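Local coordinates for high affinity transport system protein p37 (Mycoplasma hyorhinis, PDB 3EKI) that binds thiamine diphosphate outside the cell membrane as the lipoprotein component of a high-affinity transport system, probably one that takes up this cofactor, at residues A[389-392]-A[393-397]; A[347-350]-A[351-354]. All coordinates share one frame; numbering follows the deposited sequence.

How the contacts relate
The two contacts follow one another along the chain and neither nest nor cross. Contact 2 comes first. It is a tight turn between strand 345-349, which pairs with strands 122-125 and 141-152, and helix 354-369. Contact 1 opens some 35 residues later, after strand 383-386, and links successive turns at the start of helix 390-402, the last helix of the protein. The centres of contact 1 and contact 2 lie 19 Å apart. The nearest atoms of contact 1 and contact 2 are about 7 Å apart, without touching. Strand 141-152 is their common neighbour: residues of both contacts touch it. Contact 2 adjoins a calcium site, and contact 1 packs on helix 127-136.

Contact 1 (A[389-392]-A[393-397]); sequences NFQK and EIVEV
Phe390 reaches forward along the first turns of helix 390-402 and lays its ring beside Ile394 and Val395. Its CG stands anti to the backbone N (chi1 -180°), which carries the ring toward these later residues. Ring atoms CD1 and CE1 meet Ile394, while CD2 and CE2 meet Val395. CD1 lies 3.6 Å from Ile394 CG1, and CE2 lies 3.5 Å from Val395 CG2. The Val395 side chain runs at about a right angle to that of Phe390. Leu130, Val131 and Leu134 of helix 127-136 also touch Phe390, and Ile394 shares Val131.

The Gln391 chain bends at chi2, and its amide rests against Val395. Gln391 OE1 sits 3.6 Å from Val395 CB, and NE2 approaches CG1. Glu396 crosses the Gln391 chain at about a right angle, with OE2 near Gln391 CG and the carboxylate plane turned 79° from the amide.

The polar contacts gather at the helix start. Glu393 reaches back with an extended chain, and its OE2 accepts from Asn389 N at 3.1 Å and also from Asp388 N. Asn389 OD1 in turn accepts from Lys392 N at 3.1 Å, with the donor well above the carbonyl plane. Phe390 O takes two donors, Ile394 N and Val395 N. The bond from Val395 N is 3.1 Å long and nearly straight at 168°. It marks a wider pi-type turn.

Asn389 is thus the N-cap, and the Glu393 carboxylate returns to its backbone N, at the start of an amphipathic helix packed on helix 127-136.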
loop_
_atom_site.group_PDB
_atom_site.type_symbol
_atom_site.label_atom_id
_atom_site.label_comp_id
_atom_site.label_asym_id
_atom_site.label_seq_id
_atom_site.Cartn_x
_atom_site.Cartn_y
_atom_site.Cartn_z
ATOM N N ASN A 389 8.366 -17.623 -6.732
ATOM C CA ASN A 389 9.635 -17.081 -7.180
ATOM C C ASN A 389 9.710 -15.587 -6.821
ATOM O O ASN A 389 9.147 -14.788 -7.574
ATOM C CB ASN A 389 9.793 -17.241 -8.685
ATOM C CG ASN A 389 11.181 -16.866 -9.159
ATOM O OD1 ASN A 389 11.852 -16.014 -8.569
ATOM N ND2 ASN A 389 11.613 -17.519 -10.238
ATOM N N PHE A 390 10.363 -15.294 -5.725
ATOM C CA PHE A 390 10.383 -13.925 -5.227
ATOM C C PHE A 390 11.076 -12.984 -6.206
ATOM O O PHE A 390 10.599 -11.866 -6.410
ATOM C CB PHE A 390 11.078 -13.872 -3.887
ATOM C CG PHE A 390 11.166 -12.490 -3.253
ATOM C CD1 PHE A 390 10.036 -11.919 -2.711
ATOM C CD2 PHE A 390 12.348 -11.782 -3.185
ATOM C CE1 PHE A 390 10.072 -10.690 -2.092
ATOM C CE2 PHE A 390 12.413 -10.548 -2.571
ATOM C CZ PHE A 390 11.266 -9.987 -2.025
ATOM N N GLN A 391 12.173 -13.434 -6.798
ATOM C CA GLN A 391 12.858 -12.539 -7.736
ATOM C C GLN A 391 11.994 -12.122 -8.904
ATOM O O GLN A 391 11.944 -10.949 -9.329
ATOM C CB GLN A 391 14.150 -13.203 -8.235
ATOM C CG GLN A 391 14.795 -12.329 -9.306
ATOM C CD GLN A 391 15.534 -11.153 -8.686
ATOM O OE1 GLN A 391 15.775 -11.115 -7.474
ATOM N NE2 GLN A 391 15.897 -10.200 -9.548
ATOM N N LYS A 392 11.270 -13.073 -9.474
ATOM C CA LYS A 392 10.412 -12.835 -10.622
ATOM C C LYS A 392 9.108 -12.117 -10.310
ATOM O O LYS A 392 8.694 -11.172 -10.986
ATOM C CB LYS A 392 10.073 -14.198 -11.231
ATOM C CG LYS A 392 9.250 -14.199 -12.499
ATOM C CD LYS A 392 9.450 -15.442 -13.352
ATOM C CE LYS A 392 10.808 -16.111 -13.201
ATOM N NZ LYS A 392 11.071 -17.154 -14.235
ATOM N N GLU A 393 8.450 -12.552 -9.235
ATOM C CA GLU A 393 7.138 -12.088 -8.926
ATOM C C GLU A 393 7.130 -10.767 -8.152
ATOM O O GLU A 393 6.176 -10.059 -8.180
ATOM C CB GLU A 393 6.420 -13.145 -8.087
ATOM C CG GLU A 393 5.935 -14.328 -8.874
ATOM C CD GLU A 393 5.207 -15.270 -7.995
ATOM O OE1 GLU A 393 3.998 -15.178 -7.969
ATOM O OE2 GLU A 393 5.881 -15.909 -7.264
ATOM N N ILE A 394 8.205 -10.481 -7.455
ATOM C CA ILE A 394 8.242 -9.280 -6.644
ATOM C C ILE A 394 9.384 -8.349 -7.060
ATOM O O ILE A 394 9.159 -7.242 -7.312
ATOM C CB ILE A 394 8.378 -9.566 -5.113
ATOM C CG1 ILE A 394 7.361 -10.594 -4.672
ATOM C CG2 ILE A 394 8.202 -8.312 -4.271
ATOM C CD1 ILE A 394 6.017 -10.152 -4.776
ATOM N N VAL A 395 10.606 -8.853 -7.018
ATOM C CA VAL A 395 11.747 -7.993 -7.244
ATOM C C VAL A 395 11.722 -7.386 -8.657
ATOM O O VAL A 395 11.880 -6.239 -8.819
ATOM C CB VAL A 395 13.159 -8.706 -7.053
ATOM C CG1 VAL A 395 14.250 -7.784 -7.432
ATOM C CG2 VAL A 395 13.317 -9.170 -5.661
ATOM N N GLU A 396 11.526 -8.219 -9.643
ATOM C CA GLU A 396 11.572 -7.712 -11.017
ATOM C C GLU A 396 10.397 -6.757 -11.233
ATOM O O GLU A 396 10.499 -5.906 -11.994
ATOM C CB GLU A 396 11.550 -8.811 -12.086
ATOM C CG GLU A 396 12.856 -9.471 -12.202
ATOM C CD GLU A 396 12.825 -10.712 -13.003
ATOM O OE1 GLU A 396 11.853 -11.033 -13.607
ATOM O OE2 GLU A 396 13.811 -11.366 -12.988
ATOM N N VAL A 397 9.296 -6.979 -10.589
ATOM C CA VAL A 397 8.170 -6.119 -10.826
ATOM C C VAL A 397 8.466 -4.753 -10.228
ATOM O O VAL A 397 8.183 -3.772 -10.823
ATOM C CB VAL A 397 6.897 -6.714 -10.182
ATOM C CG1 VAL A 397 5.601 -5.798 -10.254
ATOM C CG2 VAL A 397 6.619 -8.001 -10.791
#

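Contact 2 (A[347-350]-A[351-354]); sequences VFRK and SVNQ
Arg349 and Val352 meet across a type I beta turn. CG of Arg349 sits between the backbone N and the carbonyl carbon (chi1 65°). From there the chain runs out straight through NE. This brings the guanidinium over the methyl CG2 of Val352, which lies 3.6 Å from its plane, offset toward the rim. The same methyl touches Arg349 CG at 3.7 Å, so it meets both the aliphatic and the charged part of the arginine. The two side chains cross at about a right angle.

CG1 of Val352 is anti to the backbone N (chi1 170°), which leaves CG2 anti to the carbonyl carbon. There Val352 CG2 also reaches Phe348 CD1, at 4.2 Å. The backbone closure is weak: Val352 N to Arg349 O spans 3.4 Å, though straight. One water accepts from Arg349 NH2 at 2.8 Å and bonds weakly to Ser351 O. A second water lies 2.7 Å from Val352 O and also meets Lys350 O.

Three aspartates hold the guanidinium: Asp116 by a salt bridge to NH1, Asp121 through NE and Asp43 through NH2. Asp116 also bonds Ser351 OG. Asp43 and Asp121 are calcium ligands, so Arg349 is a second-shell residue, and its charge may balance part of theirs. The arrangement is a strand-to-helix beta turn beside a calcium site. Asn353 then caps helix 354-369, its OD1 accepting from Glu356 N.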
loop_
_atom_site.group_PDB
_atom_site.type_symbol
_atom_site.label_atom_id
_atom_site.label_comp_id
_atom_site.label_asym_id
_atom_site.label_seq_id
_atom_site.Cartn_x
_atom_site.Cartn_y
_atom_site.Cartn_z
ATOM N N VAL A 347 6.430 -12.446 5.154
ATOM C CA VAL A 347 7.800 -12.880 5.289
ATOM C C VAL A 347 8.023 -13.564 6.621
ATOM O O VAL A 347 7.534 -13.135 7.662
ATOM C CB VAL A 347 8.707 -11.650 5.075
ATOM C CG1 VAL A 347 8.428 -10.545 6.078
ATOM C CG2 VAL A 347 10.151 -12.103 5.129
ATOM N N PHE A 348 8.770 -14.673 6.580
ATOM C CA PHE A 348 9.115 -15.468 7.734
ATOM C C PHE A 348 10.542 -15.258 8.216
ATOM O O PHE A 348 11.402 -14.990 7.374
ATOM C CB PHE A 348 9.036 -16.983 7.436
ATOM C CG PHE A 348 7.622 -17.510 7.356
ATOM C CD1 PHE A 348 6.943 -17.819 8.518
ATOM C CD2 PHE A 348 7.030 -17.693 6.118
ATOM C CE1 PHE A 348 5.650 -18.313 8.438
ATOM C CE2 PHE A 348 5.728 -18.152 6.037
ATOM C CZ PHE A 348 5.056 -18.438 7.203
ATOM N N ARG A 349 10.768 -15.390 9.509
ATOM C CA ARG A 349 12.135 -15.629 9.979
ATOM C C ARG A 349 12.613 -16.940 9.340
ATOM O O ARG A 349 11.852 -17.851 9.014
ATOM C CB ARG A 349 12.264 -15.605 11.489
ATOM C CG ARG A 349 11.514 -16.721 12.192
ATOM C CD ARG A 349 11.738 -16.768 13.696
ATOM N NE ARG A 349 11.075 -17.936 14.280
ATOM C CZ ARG A 349 11.542 -19.153 14.443
ATOM N NH1 ARG A 349 12.771 -19.457 14.056
ATOM N NH2 ARG A 349 10.774 -20.089 14.997
ATOM N N LYS A 350 13.919 -17.012 9.092
ATOM C CA LYS A 350 14.484 -18.009 8.210
ATOM C C LYS A 350 14.321 -19.437 8.726
ATOM O O LYS A 350 14.158 -20.351 7.912
ATOM C CB LYS A 350 15.977 -17.723 8.000
ATOM C CG LYS A 350 16.526 -18.202 6.664
ATOM C CD LYS A 350 18.036 -17.971 6.665
ATOM C CE LYS A 350 18.603 -17.835 5.269
ATOM N NZ LYS A 350 19.673 -16.797 5.237
ATOM N N SER A 351 14.384 -19.603 10.038
ATOM C CA SER A 351 14.398 -20.964 10.582
ATOM C C SER A 351 13.040 -21.566 10.858
ATOM O O SER A 351 12.959 -22.680 11.393
ATOM C CB SER A 351 15.267 -21.006 11.861
ATOM O OG SER A 351 16.622 -20.718 11.512
ATOM N N VAL A 352 11.921 -20.935 10.493
ATOM C CA VAL A 352 10.649 -21.640 10.607
ATOM C C VAL A 352 10.613 -22.778 9.612
ATOM O O VAL A 352 10.946 -22.610 8.428
ATOM C CB VAL A 352 9.442 -20.711 10.332
ATOM C CG1 VAL A 352 8.183 -21.558 10.221
ATOM C CG2 VAL A 352 9.349 -19.646 11.394
ATOM N N ASN A 353 10.242 -23.987 10.029
ATOM C CA ASN A 353 10.205 -25.137 9.135
ATOM C C ASN A 353 9.433 -24.878 7.849
ATOM O O ASN A 353 8.342 -24.293 7.915
ATOM C CB ASN A 353 9.556 -26.304 9.877
ATOM C CG ASN A 353 9.380 -27.545 9.035
ATOM O OD1 ASN A 353 8.359 -27.746 8.387
ATOM N ND2 ASN A 353 10.421 -28.370 9.067
ATOM N N GLN A 354 9.979 -25.256 6.709
ATOM C CA GLN A 354 9.369 -25.051 5.400
ATOM C C GLN A 354 7.970 -25.619 5.261
ATOM O O GLN A 354 7.083 -24.985 4.674
ATOM C CB GLN A 354 10.234 -25.670 4.286
ATOM C CG GLN A 354 10.432 -24.775 3.069
ATOM C CD GLN A 354 11.562 -25.223 2.158
ATOM O OE1 GLN A 354 11.348 -25.518 0.979
ATOM N NE2 GLN A 354 12.780 -25.275 2.693
HETATM O O HOH W 1 11.599 -22.718 14.612
HETATM O O HOH W 2 13.433 -22.986 7.449
#